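Local structure of B12-binding domain-containing protein (Kitasatospora setae, 6WTE) at residues L222-C227 against T269-F274; A228-H233 against K240-G245. The protein probably transfers a methyl group from S-adenosylmethionine to its substrate by non-radical chemistry, using bound cobalamin and a [4Fe-4S] cluster. All blocks are in the same frame, centred on the assembly; numbering follows the deposited sequence. Where two conformers were deposited one is given.

Contacts 1 and 2 sit side by side in the radical SAM core, their centres about 10 Å apart, and both reach the [4Fe-4S] cluster. Along the chain segment 222-227 comes first, then 228-233, then 240-245 at the end of the short helix 236-240, and finally 269-274, which makes contact 2 a short-range closure within the longer span of contact 1. Segments 222-227 and 269-274 continue from strands 219-221 and 266-269, parallel neighbours in the barrel-like sheet. The small antiparallel pair 224-225 and 245-246 ties the two contacts together, and the Y244 ring packs on G226 and C227. The cluster is thus held by a cysteine loop and by a separate loop beyond the next barrel strand.

Contact 1 of 2, residues L222-C227 against T269-F274; sequences LTKNGC and TTDSEF. With SF4 (iron/sulfur cluster), chain C.
With its CG set beside the backbone N (chi1 -56°), the D271 carboxylate reaches across to T223 and K224 and takes most of the direct hydrogen bonds. OD1 accepts two backbone N-H groups: T223 N at 2.8 Å, on the syn lone pair and nearly straight at 161°, and K224 N at 3.1 Å, which comes from 55° above the carboxylate plane. OD2 takes the hydroxyl of T223, with OG1 only 2.5 Å away, a very short bond. An alanine in place of D271 would probably leave both N-H groups and this hydroxyl without their acceptor, and loosen the tie between T223-K224 and the 269-274 loop.

K224, deposited in two conformers, crosses D271 at about a right angle. In the one described, its NZ donates to F274 O at 2.6 Å and also to L276 O, tying the strand to the far end of the opposite loop.

Waters fill in where the backbones part. One accepts from G226 N and donates to S272 OG, 2.7 Å from that oxygen, while S272 OG is also hydrogen-bonded to E236 OE1. A second accepts the S272 N-H and lies by the carbonyl oxygens of K224 and G226. Apolar contact is slight: C227 CB and S272 CB meet at 3.9 Å.

Metal bonds close the contact. C227 SG binds one iron, FE2, at 2.2 Å, and E273 OE2 binds another, FE3, at 1.9 Å. Radical SAM enzymes usually keep one iron without a cysteine ligand for S-adenosylmethionine; here E273 takes that iron, consistent with the non-radical chemistry. On the other flank T270, D271 and S272 touch cobalamin. Three donors from T223 and K224 hold the D271 carboxylate, consistent with a fixed loop between cluster and cobalamin.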
loop_
_atom_site.group_PDB
_atom_site.type_symbol
_atom_site.label_atom_id
_atom_site.label_comp_id
_atom_site.label_asym_id
_atom_site.label_seq_id
_atom_site.Cartn_x
_atom_site.Cartn_y
_atom_site.Cartn_z
ATOM N N LEU A 222 -12.852 -1.030 0.996
ATOM C CA LEU A 222 -12.299 -1.154 2.332
ATOM C C LEU A 222 -13.360 -1.745 3.248
ATOM O O LEU A 222 -14.513 -1.308 3.229
ATOM C CB LEU A 222 -11.864 0.218 2.845
ATOM C CG LEU A 222 -11.360 0.248 4.284
ATOM C CD1 LEU A 222 -10.049 -0.509 4.382
ATOM C CD2 LEU A 222 -11.198 1.697 4.739
ATOM N N THR A 223 -12.979 -2.744 4.043
ATOM C CA THR A 223 -13.905 -3.280 5.035
ATOM C C THR A 223 -13.498 -2.965 6.465
ATOM O O THR A 223 -14.367 -2.874 7.340
ATOM C CB THR A 223 -14.070 -4.803 4.865
ATOM O OG1 THR A 223 -13.075 -5.511 5.620
ATOM C CG2 THR A 223 -13.968 -5.198 3.390
ATOM N N LYS A 224 -12.214 -2.741 6.714
ATOM C CA LYS A 224 -11.735 -2.456 8.059
ATOM C C LYS A 224 -10.340 -1.855 7.966
ATOM O O LYS A 224 -9.525 -2.291 7.148
ATOM C CB LYS A 224 -11.718 -3.726 8.920
ATOM C CG LYS A 224 -10.887 -4.858 8.327
ATOM C CD LYS A 224 -11.475 -6.223 8.667
ATOM C CE LYS A 224 -10.756 -7.328 7.906
ATOM N NZ LYS A 224 -11.473 -8.633 7.996
ATOM N N ASN A 225 -10.071 -0.865 8.804
ATOM C CA ASN A 225 -8.753 -0.255 8.836
ATOM C C ASN A 225 -7.890 -0.904 9.912
ATOM O O ASN A 225 -8.362 -1.184 11.015
ATOM C CB ASN A 225 -8.852 1.245 9.103
ATOM C CG ASN A 225 -7.501 1.907 9.136
ATOM O OD1 ASN A 225 -6.903 2.154 8.090
ATOM N ND2 ASN A 225 -6.990 2.180 10.338
ATOM N N GLY A 226 -6.621 -1.109 9.593
ATOM C CA GLY A 226 -5.607 -1.428 10.578
ATOM C C GLY A 226 -5.170 -2.883 10.512
ATOM O O GLY A 226 -5.732 -3.707 9.795
ATOM N N CYS A 227 -4.123 -3.179 11.287
ATOM C CA CYS A 227 -3.644 -4.543 11.471
ATOM C C CYS A 227 -3.122 -4.683 12.888
ATOM O O CYS A 227 -2.319 -3.857 13.331
ATOM C CB CYS A 227 -2.530 -4.913 10.484
ATOM S SG CYS A 227 -2.024 -6.669 10.661
ATOM N N THR A 269 -10.390 -6.102 -2.240
ATOM C CA THR A 269 -10.411 -5.629 -0.859
ATOM C C THR A 269 -9.138 -4.837 -0.580
ATOM O O THR A 269 -8.056 -5.198 -1.049
ATOM C CB THR A 269 -10.529 -6.795 0.133
ATOM O OG1 THR A 269 -9.450 -7.716 -0.064
ATOM C CG2 THR A 269 -11.848 -7.520 -0.048
ATOM N N THR A 270 -9.272 -3.735 0.162
ATOM C CA THR A 270 -8.120 -2.899 0.489
ATOM C C THR A 270 -7.799 -2.904 1.979
ATOM O O THR A 270 -7.170 -1.967 2.483
ATOM C CB THR A 270 -8.333 -1.466 0.007
ATOM O OG1 THR A 270 -9.459 -0.901 0.689
ATOM C CG2 THR A 270 -8.565 -1.450 -1.489
ATOM N N ASP A 271 -8.258 -3.920 2.696
ATOM C CA ASP A 271 -7.802 -4.158 4.054
ATOM C C ASP A 271 -6.313 -4.483 4.054
ATOM O O ASP A 271 -5.733 -4.864 3.035
ATOM C CB ASP A 271 -8.576 -5.324 4.669
ATOM C CG ASP A 271 -10.072 -5.109 4.632
ATOM O OD1 ASP A 271 -10.506 -3.968 4.375
ATOM O OD2 ASP A 271 -10.817 -6.085 4.840
ATOM N N SER A 272 -5.698 -4.370 5.232
ATOM C CA SER A 272 -4.352 -4.907 5.391
ATOM C C SER A 272 -4.347 -6.409 5.120
ATOM O O SER A 272 -3.521 -6.914 4.349
ATOM C CB SER A 272 -3.824 -4.595 6.790
ATOM O OG SER A 272 -3.552 -3.207 6.924
ATOM N N GLU A 273 -5.277 -7.137 5.738
ATOM C CA GLU A 273 -5.443 -8.572 5.503
ATOM C C GLU A 273 -6.926 -8.878 5.635
ATOM O O GLU A 273 -7.499 -8.655 6.704
ATOM C CB GLU A 273 -4.641 -9.415 6.509
ATOM C CG GLU A 273 -3.184 -9.013 6.692
ATOM C CD GLU A 273 -2.308 -9.430 5.533
ATOM O OE1 GLU A 273 -2.791 -10.184 4.659
ATOM O OE2 GLU A 273 -1.128 -9.023 5.503
ATOM N N PHE A 274 -7.546 -9.405 4.575
ATOM C CA PHE A 274 -9.000 -9.563 4.608
ATOM C C PHE A 274 -9.439 -10.570 5.669
ATOM O O PHE A 274 -10.464 -10.363 6.327
ATOM C CB PHE A 274 -9.536 -9.973 3.233
ATOM C CG PHE A 274 -11.036 -10.164 3.196
ATOM C CD1 PHE A 274 -11.891 -9.143 3.569
ATOM C CD2 PHE A 274 -11.586 -11.371 2.788
ATOM C CE1 PHE A 274 -13.272 -9.314 3.535
ATOM C CE2 PHE A 274 -12.962 -11.553 2.753
ATOM C CZ PHE A 274 -13.806 -10.525 3.126
HETATM FE FE1 SF4 C . 1.807 -8.816 8.982
HETATM FE FE2 SF4 C . -0.352 -7.152 9.326
HETATM FE FE3 SF4 C . -0.016 -8.411 6.948
HETATM FE FE4 SF4 C . 1.677 -6.429 7.664
HETATM S S1 SF4 C . -0.549 -6.212 7.247
HETATM S S2 SF4 C . 2.248 -8.441 6.767
HETATM S S3 SF4 C . 1.805 -6.726 9.924
HETATM S S4 SF4 C . -0.384 -9.414 8.971
HETATM O O HOH W 1 -7.290 -3.875 7.656
HETATM O O HOH W 2 -5.337 -1.212 7.114
HETATM O O HOH W 3 -6.871 -6.514 8.069
#

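Contact 2 of 2, residues A228-H233 against K240-G245; sequences AYRCSH and KGTRYG. With SF4 (iron/sulfur cluster), chain C; EDO (1,2-ethanediol), chain L.
A228 lies against the outer end of the Y244 side chain and the carbonyl of T242. The tyrosine presents CE2, CZ and OH to the alanine: CE2 packs on A228 CB at 3.6 Å, and the ring meets the peptide nitrogen obliquely. A228 N points its hydrogen almost straight at Y244 OH (177°), but at 3.3 Å the bond is weak. Y244 also leans on C227, the cluster ligand just before A228 in the chain.

T242 O is approached by two donors of different strength. A228 CA makes a CA-H...O contact to it at 3.2 Å, while R243 NH1 gives it a true hydrogen bond at 2.6 Å, from above the carbonyl plane. The R243 side chain is bent at chi2 and folds back to this carbonyl of the residue before it; NH1 then lies 4.0 Å from A228 CB.

R230 comes in from the other segment and crosses T242 obliquely. Its CG is anti to the backbone N (chi1 -164°), the chain is bent at chi2 and chi3, and NH2 lies 3.9 Å from T242 CG2. NH1 holds O2 of an ethanediol, probably from the crystallisation liquor.

The backbone beyond A228 carries the cluster loop, part of the CX3CX2C motif of C227, C231 and C234. C231 SG binds FE1 at 2.3 Å, and the Y229 and H233 rings pack obliquely against cluster sulfurs.

R230 NH2 and R243 NH1 come within 5.4 Å of each other, and both form salt bridges with E349 OE2, which would ease their mutual repulsion. Across the two segments themselves the grip is modest: one weak hydrogen bond, one CA-H...O contact and van der Waals packing. The shared glutamate adds to it, which probably steadies the start of the cysteine loop.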
loop_
_atom_site.group_PDB
_atom_site.type_symbol
_atom_site.label_atom_id
_atom_site.label_comp_id
_atom_site.label_asym_id
_atom_site.label_seq_id
_atom_site.Cartn_x
_atom_site.Cartn_y
_atom_site.Cartn_z
ATOM N N ALA A 228 -3.555 -5.733 13.577
ATOM C CA ALA A 228 -3.157 -5.956 14.961
ATOM C C ALA A 228 -1.901 -6.803 15.106
ATOM O O ALA A 228 -1.424 -6.974 16.233
ATOM C CB ALA A 228 -4.305 -6.602 15.745
ATOM N N TYR A 229 -1.345 -7.329 14.017
ATOM C CA TYR A 229 -0.100 -8.084 14.120
ATOM C C TYR A 229 1.083 -7.110 14.088
ATOM O O TYR A 229 0.918 -5.890 14.166
ATOM C CB TYR A 229 -0.035 -9.156 13.034
ATOM C CG TYR A 229 -0.966 -10.329 13.298
ATOM C CD1 TYR A 229 -1.624 -10.456 14.514
ATOM C CD2 TYR A 229 -1.182 -11.303 12.334
ATOM C CE1 TYR A 229 -2.473 -11.522 14.765
ATOM C CE2 TYR A 229 -2.030 -12.372 12.572
ATOM C CZ TYR A 229 -2.672 -12.476 13.787
ATOM O OH TYR A 229 -3.514 -13.536 14.034
ATOM N N ARG A 230 2.304 -7.630 14.004
ATOM C CA ARG A 230 3.482 -6.766 14.095
ATOM C C ARG A 230 4.631 -7.373 13.295
ATOM O O ARG A 230 5.753 -7.532 13.788
ATOM C CB ARG A 230 3.869 -6.540 15.557
ATOM C CG ARG A 230 4.819 -5.367 15.800
ATOM C CD ARG A 230 4.192 -4.033 15.422
ATOM N NE ARG A 230 3.056 -3.677 16.271
ATOM C CZ ARG A 230 3.157 -2.964 17.391
ATOM N NH1 ARG A 230 4.340 -2.537 17.803
ATOM N NH2 ARG A 230 2.074 -2.682 18.100
ATOM N N CYS A 231 4.356 -7.728 12.043
ATOM C CA CYS A 231 5.365 -8.370 11.215
ATOM C C CYS A 231 6.561 -7.445 11.022
ATOM O O CYS A 231 6.407 -6.239 10.806
ATOM C CB CYS A 231 4.765 -8.775 9.867
ATOM S SG CYS A 231 3.444 -10.009 10.030
ATOM N N SER A 232 7.762 -8.020 11.099
ATOM C CA SER A 232 8.951 -7.187 11.246
ATOM C C SER A 232 9.223 -6.334 10.013
ATOM O O SER A 232 9.882 -5.293 10.129
ATOM C CB SER A 232 10.171 -8.053 11.571
ATOM O OG SER A 232 10.561 -8.829 10.454
ATOM N N HIS A 233 8.709 -6.727 8.851
ATOM C CA HIS A 233 8.971 -6.027 7.600
ATOM C C HIS A 233 7.918 -4.988 7.252
ATOM O O HIS A 233 8.074 -4.284 6.251
ATOM C CB HIS A 233 9.043 -7.038 6.452
ATOM C CG HIS A 233 7.715 -7.639 6.102
ATOM N ND1 HIS A 233 6.939 -8.316 7.018
ATOM C CD2 HIS A 233 7.012 -7.642 4.943
ATOM C CE1 HIS A 233 5.828 -8.730 6.434
ATOM N NE2 HIS A 233 5.847 -8.332 5.175
ATOM N N LYS A 240 -1.193 2.482 9.248
ATOM C CA LYS A 240 -2.651 2.405 9.236
ATOM C C LYS A 240 -3.253 2.439 10.632
ATOM O O LYS A 240 -4.266 3.107 10.850
ATOM C CB LYS A 240 -3.117 1.126 8.525
ATOM C CG LYS A 240 -2.494 0.898 7.159
ATOM C CD LYS A 240 -2.950 1.943 6.142
ATOM C CE LYS A 240 -4.426 1.809 5.794
ATOM N NZ LYS A 240 -4.746 2.489 4.500
ATOM N N GLY A 241 -2.666 1.728 11.581
ATOM C CA GLY A 241 -3.223 1.629 12.918
ATOM C C GLY A 241 -3.096 0.198 13.389
ATOM O O GLY A 241 -3.162 -0.747 12.604
ATOM N N THR A 242 -2.906 0.035 14.698
ATOM C CA THR A 242 -2.609 -1.259 15.304
ATOM C C THR A 242 -3.845 -2.015 15.769
ATOM O O THR A 242 -3.701 -3.108 16.326
ATOM C CB THR A 242 -1.680 -1.076 16.507
ATOM O OG1 THR A 242 -2.337 -0.258 17.486
ATOM C CG2 THR A 242 -0.383 -0.403 16.087
ATOM N N ARG A 243 -5.042 -1.457 15.596
ATOM C CA ARG A 243 -6.278 -2.133 15.965
ATOM C C ARG A 243 -7.291 -1.951 14.842
ATOM O O ARG A 243 -7.185 -1.029 14.026
ATOM C CB ARG A 243 -6.847 -1.603 17.288
ATOM C CG ARG A 243 -5.955 -1.876 18.500
ATOM C CD ARG A 243 -5.818 -3.369 18.780
ATOM N NE ARG A 243 -4.963 -3.610 19.939
ATOM C CZ ARG A 243 -3.677 -3.945 19.868
ATOM N NH1 ARG A 243 -3.090 -4.099 18.688
ATOM N NH2 ARG A 243 -2.977 -4.136 20.982
ATOM N N TYR A 244 -8.287 -2.831 14.811
ATOM C CA TYR A 244 -9.242 -2.846 13.709
ATOM C C TYR A 244 -10.323 -1.798 13.927
ATOM O O TYR A 244 -11.030 -1.816 14.941
ATOM C CB TYR A 244 -9.837 -4.245 13.541
ATOM C CG TYR A 244 -8.749 -5.218 13.170
ATOM C CD1 TYR A 244 -8.121 -5.132 11.937
ATOM C CD2 TYR A 244 -8.303 -6.175 14.071
ATOM C CE1 TYR A 244 -7.098 -5.987 11.599
ATOM C CE2 TYR A 244 -7.276 -7.045 13.739
ATOM C CZ TYR A 244 -6.674 -6.935 12.501
ATOM O OH TYR A 244 -5.649 -7.783 12.148
ATOM N N GLY A 245 -10.427 -0.870 12.982
ATOM C CA GLY A 245 -11.581 -0.001 12.878
ATOM C C GLY A 245 -12.512 -0.602 11.846
ATOM O O GLY A 245 -12.317 -0.402 10.646
HETATM FE FE1 SF4 C . 1.807 -8.816 8.982
HETATM FE FE2 SF4 C . -0.352 -7.152 9.326
HETATM FE FE3 SF4 C . -0.016 -8.411 6.948
HETATM FE FE4 SF4 C . 1.677 -6.429 7.664
HETATM S S1 SF4 C . -0.549 -6.212 7.247
HETATM S S2 SF4 C . 2.248 -8.441 6.767
HETATM S S3 SF4 C . 1.805 -6.726 9.924
HETATM S S4 SF4 C . -0.384 -9.414 8.971
HETATM C C1 EDO L . 7.867 -1.489 18.572
HETATM O O1 EDO L . 9.144 -1.597 19.211
HETATM C C2 EDO L . 7.894 -2.279 17.272
HETATM O O2 EDO L . 6.870 -3.279 17.322
#